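Local coordinates for protein putative adhesin (Bacteroides thetaiotaomicron, PDB 4QDG) that probably serves as a pilus-associated adhesin or anchor lipoprotein of the outer membrane, belongs to the FimB/Mfa2 fimbrillin family and binds magnesium ions, at residues 171-176 / 194-199; 152-157 / 218-223; 235-240 / 247-252; 107-112 / 177-182. One frame throughout, in Å; residues are numbered along the deposited sequence.

Contact 1. Residues 171-176 / 194-199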
# COMPACT_ATOMS: atom_id res chain seq x y z
N GLU A 171 -7.38 -14.09 17.25
CA GLU A 171 -6.47 -14.21 16.12
C GLU A 171 -7.07 -13.37 15.01
O GLU A 171 -8.29 -13.44 14.76
CB GLU A 171 -6.31 -15.67 15.70
CG GLU A 171 -5.33 -16.44 16.54
CD GLU A 171 -5.13 -17.91 16.19
OE1 GLU A 171 -5.90 -18.45 15.36
OE2 GLU A 171 -4.21 -18.52 16.77
N PHE A 172 -6.23 -12.55 14.37
CA PHE A 172 -6.62 -11.65 13.29
C PHE A 172 -5.88 -12.02 12.04
O PHE A 172 -4.68 -12.28 12.09
CB PHE A 172 -6.32 -10.19 13.66
CG PHE A 172 -6.97 -9.70 14.93
CD1 PHE A 172 -6.43 -10.00 16.17
CD2 PHE A 172 -8.05 -8.81 14.88
CE1 PHE A 172 -6.98 -9.48 17.34
CE2 PHE A 172 -8.61 -8.30 16.05
CZ PHE A 172 -8.08 -8.64 17.27
N GLU A 173 -6.60 -12.10 10.90
CA GLU A 173 -6.00 -12.46 9.62
C GLU A 173 -6.60 -11.70 8.48
O GLU A 173 -7.79 -11.33 8.52
CB GLU A 173 -6.21 -13.95 9.32
CG GLU A 173 -5.35 -14.90 10.11
CD GLU A 173 -5.90 -16.31 10.24
OE1 GLU A 173 -7.01 -16.60 9.74
OE2 GLU A 173 -5.19 -17.14 10.85
N ILE A 174 -5.79 -11.51 7.44
CA ILE A 174 -6.22 -10.98 6.16
C ILE A 174 -5.72 -11.98 5.14
O ILE A 174 -4.52 -12.24 5.09
CB ILE A 174 -5.85 -9.52 5.82
CG1 ILE A 174 -6.62 -8.55 6.73
CG2 ILE A 174 -6.15 -9.21 4.34
CD1 ILE A 174 -6.14 -7.06 6.71
N THR A 175 -6.64 -12.63 4.42
CA THR A 175 -6.27 -13.50 3.32
C THR A 175 -6.48 -12.70 2.03
O THR A 175 -7.49 -12.00 1.86
CB THR A 175 -7.02 -14.83 3.32
OG1 THR A 175 -8.42 -14.59 3.43
CG2 THR A 175 -6.49 -15.80 4.38
N ASP A 176 -5.50 -12.80 1.12
CA ASP A 176 -5.54 -12.10 -0.16
C ASP A 176 -4.59 -12.76 -1.10
O ASP A 176 -3.79 -13.59 -0.68
CB ASP A 176 -5.16 -10.60 0.02
CG ASP A 176 -5.70 -9.65 -1.04
OD1 ASP A 176 -6.11 -10.14 -2.14
OD2 ASP A 176 -5.80 -8.44 -0.75
N THR A 194 -1.60 -15.33 3.73
CA THR A 194 -2.24 -14.95 4.98
C THR A 194 -1.36 -13.89 5.66
O THR A 194 -0.18 -14.12 5.92
CB THR A 194 -2.47 -16.19 5.87
OG1 THR A 194 -3.32 -17.09 5.17
CG2 THR A 194 -3.09 -15.85 7.21
N TYR A 195 -1.94 -12.72 5.93
CA TYR A 195 -1.29 -11.67 6.69
C TYR A 195 -1.74 -11.81 8.14
O TYR A 195 -2.93 -12.04 8.39
CB TYR A 195 -1.67 -10.25 6.17
CG TYR A 195 -1.24 -9.92 4.75
CD1 TYR A 195 0.04 -9.43 4.49
CD2 TYR A 195 -2.14 -10.00 3.70
CE1 TYR A 195 0.42 -9.10 3.19
CE2 TYR A 195 -1.79 -9.62 2.41
CZ TYR A 195 -0.50 -9.17 2.16
OH TYR A 195 -0.20 -8.79 0.88
N THR A 196 -0.80 -11.65 9.09
CA THR A 196 -1.11 -11.67 10.52
C THR A 196 -0.62 -10.33 11.11
O THR A 196 0.14 -9.62 10.46
CB THR A 196 -0.56 -12.92 11.22
OG1 THR A 196 0.85 -12.96 11.10
CG2 THR A 196 -1.21 -14.24 10.70
N PRO A 197 -1.08 -9.92 12.31
CA PRO A 197 -0.68 -8.59 12.82
C PRO A 197 0.80 -8.44 13.17
O PRO A 197 1.45 -9.35 13.69
CB PRO A 197 -1.52 -8.45 14.09
CG PRO A 197 -2.70 -9.38 13.87
CD PRO A 197 -2.07 -10.55 13.21
N TRP A 198 1.33 -7.25 12.87
CA TRP A 198 2.69 -6.82 13.19
C TRP A 198 2.67 -6.19 14.60
O TRP A 198 3.71 -6.08 15.25
CB TRP A 198 3.27 -5.86 12.12
CG TRP A 198 2.55 -4.55 11.94
CD1 TRP A 198 1.58 -4.27 11.02
CD2 TRP A 198 2.77 -3.33 12.68
NE1 TRP A 198 1.23 -2.95 11.10
CE2 TRP A 198 1.91 -2.36 12.13
CE3 TRP A 198 3.66 -2.95 13.70
CZ2 TRP A 198 1.85 -1.04 12.62
CZ3 TRP A 198 3.61 -1.65 14.18
CH2 TRP A 198 2.69 -0.72 13.66
N ALA A 199 1.49 -5.78 15.07
CA ALA A 199 1.21 -5.22 16.39
C ALA A 199 -0.18 -5.63 16.82
O ALA A 199 -1.08 -5.72 15.99
CB ALA A 199 1.35 -3.71 16.38
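Ile-174 and Tyr-195 form the one antiparallel hydrogen-bonded pair between 171-176 and 194-199. Tyr-195 N gives a nearly straight bond to Ile-174 O (2.8 Å, N-H...O 176°) in the plane of that carbonyl, and Ile-174 N returns a longer one to Tyr-195 O (3.1 Å). On the buried face, CG of Tyr-195 stands anti to its carbonyl carbon (chi1 -63°), and the ring edge passes Ile-174 O, with CD2 4.1 Å from Ile-174 CG2. Beyond the ring, Tyr-195 OH is hydrogen-bonded to Asn-178. Farther along, Pro-197 CG meets Phe-172 CB at 3.7 Å, while Pro-197 CD lies 3.3 Å from Phe-172 O, where no backbone N-H is available. Strand 193-195 is a short outer strand of a four-stranded antiparallel sheet, and its pairing with 170-176 ends as the chain runs into Thr-196 and Pro-197. The other face is partly exposed, and its contacts are few, between small or polar side chains. There Thr-175 and Thr-194 point the same way, CG2 of Thr-175 lying 3.5 Å from OG1 of Thr-194, and Thr-194 CG2 touches Glu-173 CG at 3.8 Å. The carboxylate of Glu-173 goes instead to a salt bridge with Arg-239 on the neighbouring strand.

Contact 2. Residues 152-157 / 218-223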
# COMPACT_ATOMS: atom_id res chain seq x y z
N ASN A 152 -2.01 -0.15 5.68
CA ASN A 152 -2.02 -0.49 7.10
C ASN A 152 -3.47 -0.50 7.53
O ASN A 152 -4.19 0.45 7.25
CB ASN A 152 -1.17 0.48 7.97
CG ASN A 152 -1.02 -0.05 9.39
OD1 ASN A 152 -0.27 -0.99 9.63
ND2 ASN A 152 -1.83 0.44 10.33
N ILE A 153 -3.91 -1.62 8.11
CA ILE A 153 -5.29 -1.80 8.57
C ILE A 153 -5.25 -2.07 10.08
O ILE A 153 -4.63 -3.03 10.51
CB ILE A 153 -6.03 -2.92 7.77
CG1 ILE A 153 -6.11 -2.54 6.29
CG2 ILE A 153 -7.45 -3.16 8.31
CD1 ILE A 153 -5.71 -3.57 5.31
N ARG A 154 -5.86 -1.17 10.86
CA ARG A 154 -5.98 -1.30 12.30
C ARG A 154 -7.40 -1.80 12.60
O ARG A 154 -8.37 -1.11 12.31
CB ARG A 154 -5.64 0.01 13.04
CG ARG A 154 -5.79 -0.03 14.58
CD ARG A 154 -5.42 1.32 15.17
NE ARG A 154 -5.60 1.45 16.62
CZ ARG A 154 -4.65 1.26 17.54
NH1 ARG A 154 -3.44 0.84 17.18
NH2 ARG A 154 -4.92 1.46 18.83
N VAL A 155 -7.50 -3.03 13.14
CA VAL A 155 -8.76 -3.66 13.49
C VAL A 155 -8.96 -3.50 14.97
O VAL A 155 -8.10 -3.90 15.74
CB VAL A 155 -8.80 -5.15 13.03
CG1 VAL A 155 -10.14 -5.78 13.37
CG2 VAL A 155 -8.51 -5.26 11.52
N VAL A 156 -10.11 -2.94 15.38
CA VAL A 156 -10.44 -2.73 16.78
C VAL A 156 -11.70 -3.52 17.17
O VAL A 156 -12.67 -3.55 16.42
CB VAL A 156 -10.57 -1.22 17.11
CG1 VAL A 156 -11.09 -0.98 18.54
CG2 VAL A 156 -9.24 -0.50 16.92
N LEU A 157 -11.64 -4.20 18.34
CA LEU A 157 -12.77 -4.91 18.93
C LEU A 157 -13.15 -4.16 20.18
O LEU A 157 -12.31 -3.93 21.04
CB LEU A 157 -12.47 -6.39 19.22
CG LEU A 157 -11.86 -7.24 18.11
CD1 LEU A 157 -11.69 -8.65 18.57
CD2 LEU A 157 -12.73 -7.21 16.84
N TYR A 218 -6.90 -4.37 19.83
CA TYR A 218 -6.52 -3.89 18.50
C TYR A 218 -5.50 -4.82 17.90
O TYR A 218 -4.77 -5.47 18.63
CB TYR A 218 -5.99 -2.43 18.51
CG TYR A 218 -4.57 -2.29 19.02
CD1 TYR A 218 -3.49 -2.43 18.15
CD2 TYR A 218 -4.31 -2.01 20.35
CE1 TYR A 218 -2.18 -2.33 18.61
CE2 TYR A 218 -3.00 -1.91 20.83
CZ TYR A 218 -1.94 -2.08 19.96
OH TYR A 218 -0.65 -2.00 20.42
N ALA A 219 -5.46 -4.84 16.56
CA ALA A 219 -4.49 -5.53 15.73
C ALA A 219 -4.16 -4.65 14.51
O ALA A 219 -5.05 -4.14 13.84
CB ALA A 219 -5.02 -6.87 15.27
N GLU A 220 -2.86 -4.47 14.24
CA GLU A 220 -2.39 -3.73 13.08
C GLU A 220 -1.88 -4.73 12.05
O GLU A 220 -1.00 -5.54 12.37
CB GLU A 220 -1.32 -2.74 13.48
CG GLU A 220 -1.77 -1.78 14.58
CD GLU A 220 -1.80 -0.31 14.24
OE1 GLU A 220 -1.77 0.04 13.04
OE2 GLU A 220 -1.82 0.50 15.18
N LEU A 221 -2.43 -4.70 10.83
CA LEU A 221 -2.01 -5.59 9.76
C LEU A 221 -1.51 -4.75 8.58
O LEU A 221 -2.11 -3.73 8.25
CB LEU A 221 -3.18 -6.51 9.33
CG LEU A 221 -3.70 -7.48 10.35
CD1 LEU A 221 -5.08 -7.05 10.82
CD2 LEU A 221 -3.74 -8.87 9.77
N SER A 222 -0.41 -5.15 7.99
CA SER A 222 0.28 -4.44 6.91
C SER A 222 0.20 -5.31 5.65
O SER A 222 0.60 -6.47 5.67
CB SER A 222 1.72 -4.16 7.34
OG SER A 222 2.48 -3.56 6.31
N THR A 223 -0.41 -4.80 4.57
CA THR A 223 -0.64 -5.62 3.37
C THR A 223 -0.14 -4.94 2.11
O THR A 223 0.20 -3.75 2.10
CB THR A 223 -2.16 -5.92 3.20
OG1 THR A 223 -2.84 -4.76 2.71
CG2 THR A 223 -2.86 -6.43 4.51
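Arg-154 lays its guanidinium over one face of the Tyr-218 ring, the two planes 18° apart and CZ 4.2 Å from the ring centroid. Arg-154 is deposited in two conformers, and the stack and salt bridge are those of the one described here. The overlap is offset: NH1 sits above the rim, 3.4 Å from Tyr-218 CD1. An extended chain from CG to NE, with CG anti to the backbone N (chi1 178°), carries Arg-154 to this stack. The same NH1 gives Glu-220 OE2 a salt bridge of 2.6 Å, the oxygen near the guanidinium plane but the donor above the carboxylate plane. OE1, the other carboxylate oxygen, accepts a bond from Asn-152 ND2 (2.7 Å), met nearly along its C-O axis and within the amide plane. Glu-220 reaches both partners through a bend at chi2 (-119°). Behind this polar face, strands 140-159 and 213-223 pair antiparallel, with reciprocal backbone bonds at Ile-153/Leu-221 and Val-155/Ala-219. These four side chains turn to the buried face, where Val-155 CG2 touches Leu-221 CD1 at 3.9 Å. Gripped at both oxygens in this conformer, Glu-220 is probably held as a carboxylate, its negative charge offsetting the cation that Arg-154 spreads over the tyrosine.

Contact 3. Residues 235-240 / 247-252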
# COMPACT_ATOMS: atom_id res chain seq x y z
N LYS A 235 -10.30 -11.24 2.32
CA LYS A 235 -11.08 -11.45 3.53
C LYS A 235 -10.37 -10.98 4.80
O LYS A 235 -9.16 -11.16 4.95
CB LYS A 235 -11.42 -12.95 3.67
CG LYS A 235 -12.37 -13.49 2.60
CD LYS A 235 -13.85 -13.19 2.89
CE LYS A 235 -14.76 -13.73 1.82
NZ LYS A 235 -14.72 -12.91 0.58
N LEU A 236 -11.15 -10.39 5.74
CA LEU A 236 -10.70 -10.03 7.07
C LEU A 236 -11.34 -11.06 7.98
O LEU A 236 -12.56 -11.26 7.91
CB LEU A 236 -10.97 -8.60 7.53
CG LEU A 236 -10.76 -8.34 9.03
CD1 LEU A 236 -9.26 -8.33 9.40
CD2 LEU A 236 -11.42 -7.05 9.47
N THR A 237 -10.53 -11.77 8.79
CA THR A 237 -11.07 -12.81 9.68
C THR A 237 -10.62 -12.56 11.11
O THR A 237 -9.44 -12.28 11.34
CB THR A 237 -10.65 -14.23 9.18
OG1 THR A 237 -11.10 -14.40 7.84
CG2 THR A 237 -11.22 -15.34 10.03
N VAL A 238 -11.57 -12.67 12.06
CA VAL A 238 -11.30 -12.52 13.49
C VAL A 238 -11.84 -13.80 14.16
O VAL A 238 -13.02 -14.10 14.07
CB VAL A 238 -11.81 -11.20 14.13
CG1 VAL A 238 -11.40 -11.14 15.60
CG2 VAL A 238 -11.27 -9.98 13.38
N ARG A 239 -10.93 -14.57 14.77
CA ARG A 239 -11.25 -15.85 15.38
C ARG A 239 -10.97 -15.88 16.87
O ARG A 239 -9.89 -15.42 17.28
CB ARG A 239 -10.43 -16.94 14.69
CG ARG A 239 -10.84 -18.39 14.97
CD ARG A 239 -10.20 -19.38 13.99
NE ARG A 239 -8.80 -19.07 13.78
CZ ARG A 239 -8.27 -18.66 12.64
NH1 ARG A 239 -9.01 -18.61 11.53
NH2 ARG A 239 -6.98 -18.33 12.57
N ARG A 240 -11.93 -16.42 17.67
CA ARG A 240 -11.73 -16.65 19.12
C ARG A 240 -10.81 -17.86 19.24
O ARG A 240 -11.18 -18.92 18.73
CB ARG A 240 -13.05 -16.93 19.86
CG ARG A 240 -14.04 -15.79 19.98
CD ARG A 240 -15.10 -16.08 21.06
NE ARG A 240 -16.00 -17.17 20.67
CZ ARG A 240 -17.29 -17.01 20.36
NH1 ARG A 240 -17.86 -15.82 20.43
NH2 ARG A 240 -18.02 -18.06 20.00
N ILE A 247 -15.70 -15.01 14.60
CA ILE A 247 -16.75 -14.03 14.95
C ILE A 247 -16.94 -12.99 13.83
O ILE A 247 -18.04 -12.46 13.68
CB ILE A 247 -16.48 -13.38 16.35
CG1 ILE A 247 -15.12 -12.67 16.43
CG2 ILE A 247 -16.63 -14.44 17.45
CD1 ILE A 247 -15.12 -11.42 17.33
N ILE A 248 -15.86 -12.70 13.06
CA ILE A 248 -15.83 -11.78 11.92
C ILE A 248 -15.14 -12.51 10.74
O ILE A 248 -14.07 -13.11 10.91
CB ILE A 248 -15.17 -10.39 12.24
CG1 ILE A 248 -15.89 -9.67 13.38
CG2 ILE A 248 -15.13 -9.49 11.00
CD1 ILE A 248 -14.99 -8.78 14.23
N ASN A 249 -15.78 -12.49 9.58
CA ASN A 249 -15.30 -13.07 8.34
C ASN A 249 -15.99 -12.34 7.22
O ASN A 249 -17.09 -12.71 6.80
CB ASN A 249 -15.52 -14.59 8.25
CG ASN A 249 -14.92 -15.20 7.01
OD1 ASN A 249 -13.76 -14.97 6.66
ND2 ASN A 249 -15.68 -16.02 6.33
N ILE A 250 -15.35 -11.27 6.77
CA ILE A 250 -15.98 -10.37 5.81
C ILE A 250 -15.17 -10.15 4.55
O ILE A 250 -13.94 -10.22 4.60
CB ILE A 250 -16.21 -8.99 6.53
CG1 ILE A 250 -14.87 -8.37 7.03
CG2 ILE A 250 -17.25 -9.08 7.66
CD1 ILE A 250 -14.76 -6.92 6.96
N PRO A 251 -15.84 -9.77 3.44
CA PRO A 251 -15.08 -9.33 2.26
C PRO A 251 -14.61 -7.90 2.55
O PRO A 251 -15.38 -6.93 2.49
CB PRO A 251 -16.09 -9.46 1.11
CG PRO A 251 -17.45 -9.52 1.75
CD PRO A 251 -17.31 -9.61 3.23
N LEU A 252 -13.33 -7.79 2.94
CA LEU A 252 -12.64 -6.58 3.35
C LEU A 252 -12.84 -5.38 2.39
O LEU A 252 -13.11 -4.28 2.88
CB LEU A 252 -11.13 -6.88 3.51
CG LEU A 252 -10.18 -5.70 3.82
CD1 LEU A 252 -10.51 -5.00 5.15
CD2 LEU A 252 -8.77 -6.18 3.87
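A beta hairpin joins 235-240 to 247-252, and a classic beta bulge interrupts its pairing where Ile-247 and Ile-248 both face Val-238. The bulge shows in the hydrogen bonding: Val-238 O receives two weak bonds, from Ile-247 N at 2.9 Å with a bent N-H...O angle of 122°, and from Ile-248 N at 3.3 Å. Val-238 N returns a firmer bond to Ile-248 O (2.8 Å). Past the bulge the pairing becomes regular, with Leu-236 and Ile-250 bonded reciprocally through their backbones. The buried face carries Leu-236, Val-238, Ile-248 and Ile-250. Val-238 CB meets Ile-248 CB at 3.9 Å as the two side chains point the same way, while Leu-236 and Ile-250 likewise lie side by side. CG1 of Ile-250 sits between its backbone N and carbonyl carbon (chi1 59°) and touches Leu-236 CB.

Strand 246-251 is an outermost strand of the four-stranded antiparallel sheet, with 235-240 lying between it and 170-176. The apolar face of this hairpin packs on Leu-157 of strand 140-159 and Phe-283 of strand 278-285, as in one layer of a beta sandwich against another. On the opposite face Thr-237 OG1 donates to Asn-249 OD1 (3.0 Å), tilted 20° from the amide carbonyl plane. At the bulged end, Ile-247 CG2 lies over one face of the Arg-240 guanidinium, 3.5 Å from NH1, and the Arg-240 NE is salt-bridged to Asp-243 in the connecting turn. At the other end Pro-251 occupies the N-cap position of helix 252-263, and Leu-252 swings CD1 to within 4.3 Å of Leu-236 CB.

Contact 4. Residues 107-112 / 177-182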
# COMPACT_ATOMS: atom_id res chain seq x y z
N GLN A 107 8.34 -7.72 -13.14
CA GLN A 107 7.49 -8.13 -12.05
C GLN A 107 8.16 -7.73 -10.74
O GLN A 107 9.40 -7.72 -10.68
CB GLN A 107 7.25 -9.64 -12.07
CG GLN A 107 6.37 -10.09 -13.21
CD GLN A 107 6.03 -11.55 -13.16
OE1 GLN A 107 6.43 -12.30 -12.26
NE2 GLN A 107 5.29 -11.99 -14.14
N VAL A 108 7.35 -7.39 -9.72
CA VAL A 108 7.74 -7.08 -8.34
C VAL A 108 6.93 -8.01 -7.43
O VAL A 108 5.70 -8.10 -7.55
CB VAL A 108 7.59 -5.57 -7.98
CG1 VAL A 108 7.74 -5.31 -6.48
CG2 VAL A 108 8.59 -4.75 -8.75
N GLU A 109 7.62 -8.72 -6.55
CA GLU A 109 6.97 -9.64 -5.62
C GLU A 109 7.37 -9.33 -4.19
O GLU A 109 8.49 -8.90 -3.96
CB GLU A 109 7.37 -11.09 -5.95
CG GLU A 109 6.37 -12.11 -5.41
CD GLU A 109 6.80 -13.56 -5.44
OE1 GLU A 109 7.37 -14.01 -6.46
OE2 GLU A 109 6.52 -14.27 -4.44
N LEU A 110 6.45 -9.57 -3.23
CA LEU A 110 6.79 -9.43 -1.82
C LEU A 110 7.76 -10.55 -1.42
O LEU A 110 7.58 -11.69 -1.84
CB LEU A 110 5.53 -9.50 -0.93
CG LEU A 110 5.73 -9.33 0.59
CD1 LEU A 110 5.84 -7.86 0.98
CD2 LEU A 110 4.61 -9.97 1.37
N ASP A 111 8.76 -10.20 -0.62
CA ASP A 111 9.67 -11.17 -0.01
C ASP A 111 8.82 -11.94 1.01
O ASP A 111 8.30 -11.33 1.95
CB ASP A 111 10.85 -10.41 0.65
CG ASP A 111 11.94 -11.26 1.30
OD1 ASP A 111 11.69 -12.47 1.56
OD2 ASP A 111 13.03 -10.71 1.58
N SER A 112 8.60 -13.25 0.79
CA SER A 112 7.77 -14.14 1.62
C SER A 112 8.15 -14.15 3.12
O SER A 112 7.30 -14.43 3.96
CB SER A 112 7.81 -15.56 1.07
OG SER A 112 9.12 -16.11 1.17
N ASP A 177 -4.66 -12.40 -2.39
CA ASP A 177 -3.75 -12.87 -3.42
C ASP A 177 -3.25 -11.60 -4.10
O ASP A 177 -3.72 -11.22 -5.17
CB ASP A 177 -4.44 -13.88 -4.37
CG ASP A 177 -3.51 -14.55 -5.37
OD1 ASP A 177 -2.43 -13.98 -5.66
OD2 ASP A 177 -3.88 -15.64 -5.88
N ASN A 178 -2.33 -10.88 -3.43
CA ASN A 178 -1.89 -9.57 -3.92
C ASN A 178 -0.39 -9.29 -3.74
O ASN A 178 -0.03 -8.13 -3.62
CB ASN A 178 -2.71 -8.48 -3.16
CG ASN A 178 -2.49 -8.43 -1.67
OD1 ASN A 178 -2.03 -9.40 -1.07
ND2 ASN A 178 -2.82 -7.30 -1.02
N ILE A 179 0.48 -10.31 -3.72
CA ILE A 179 1.90 -10.07 -3.46
C ILE A 179 2.77 -10.08 -4.74
O ILE A 179 3.98 -9.86 -4.64
CB ILE A 179 2.49 -11.02 -2.38
CG1 ILE A 179 2.59 -12.47 -2.87
CG2 ILE A 179 1.75 -10.87 -1.06
CD1 ILE A 179 3.76 -13.22 -2.26
N LEU A 180 2.15 -10.29 -5.92
CA LEU A 180 2.85 -10.28 -7.21
C LEU A 180 2.27 -9.20 -8.12
O LEU A 180 1.08 -9.21 -8.40
CB LEU A 180 2.79 -11.66 -7.90
CG LEU A 180 3.59 -11.81 -9.21
CD1 LEU A 180 5.10 -11.64 -8.98
CD2 LEU A 180 3.30 -13.18 -9.88
N PHE A 181 3.13 -8.27 -8.56
CA PHE A 181 2.74 -7.18 -9.46
C PHE A 181 3.30 -7.40 -10.86
O PHE A 181 4.47 -7.75 -11.00
CB PHE A 181 3.26 -5.82 -8.94
CG PHE A 181 2.69 -5.34 -7.64
CD1 PHE A 181 3.27 -5.71 -6.43
CD2 PHE A 181 1.59 -4.48 -7.61
CE1 PHE A 181 2.75 -5.24 -5.21
CE2 PHE A 181 1.08 -4.01 -6.40
CZ PHE A 181 1.67 -4.38 -5.21
N SER A 182 2.49 -7.12 -11.91
CA SER A 182 2.99 -7.12 -13.28
C SER A 182 3.63 -5.74 -13.54
O SER A 182 3.56 -4.87 -12.67
CB SER A 182 1.91 -7.44 -14.31
OG SER A 182 0.74 -6.66 -14.14
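Segments 107-112 and 177-182 pair antiparallel through three backbone bonds: Val-108 and Phe-181 exchange two, and Leu-110 N adds a third to Ile-179 O (2.9 Å). Within the Val-108/Phe-181 pair the bond from Phe-181 N to Val-108 O is the shorter and straighter (2.8 Å, N-H...O 168°), while the return from Val-108 N to Phe-181 O measures 3.2 Å and its donor is tilted 20° from the carbonyl plane. Phe-181 has CG anti to its carbonyl carbon (chi1 -65°), and the ring presents its edge to Val-108 O, with CD1 3.6 Å from that oxygen. On the same face the Val-108 and Phe-181 side chains meet more loosely through their CB atoms.

The pairing builds a small three-stranded antiparallel sheet in which 107-110 is the middle strand, 91-94 and 180-181 flank it, and Phe-91 packs on Val-108, Leu-110 and Phe-181. On the other face, Leu-180 CD1 fits between two polar side chains, touching Gln-107 OE1 at 3.6 Å and the aliphatic CG of Glu-109 at 3.8 Å. Glu-109 OE1 is salt-bridged to Lys-94, while OE2 lies near Ile-179 CD1. At the Leu-110/Ile-179 bond the two side chains cross at about a right angle, with Leu-110 CB 3.7 Å from Ile-179 CB. Ile-179 CG2 also rests against Leu-110 CD2. Ile-179 packs in addition on Val-193 and Tyr-195 of strand 193-195.

Contacts 1 and 3 take the two edges of one four-stranded antiparallel sheet: 170-176 and 235-240 are adjacent, and Glu-173 O of contact 1 probably accepts a hydrogen bond from Thr-237 N of contact 3. Contact 2 belongs to the packed layer beneath them, where Val-155 meets Leu-236 and Leu-157 meets Val-238 and Ile-248. Contact 4 lies apart in a three-stranded sheet, centres about 17 Å from contact 1, yet its strand 180-181 falls in the chain between 170-176 and 193-195. Contacts 2 and 4 are mostly buried, 1 and 3 only partly. All four share backbone bonds and apolar packing; contact 2 adds a salt bridge and a cation-pi stack, contact 3 a threonine-asparagine bond.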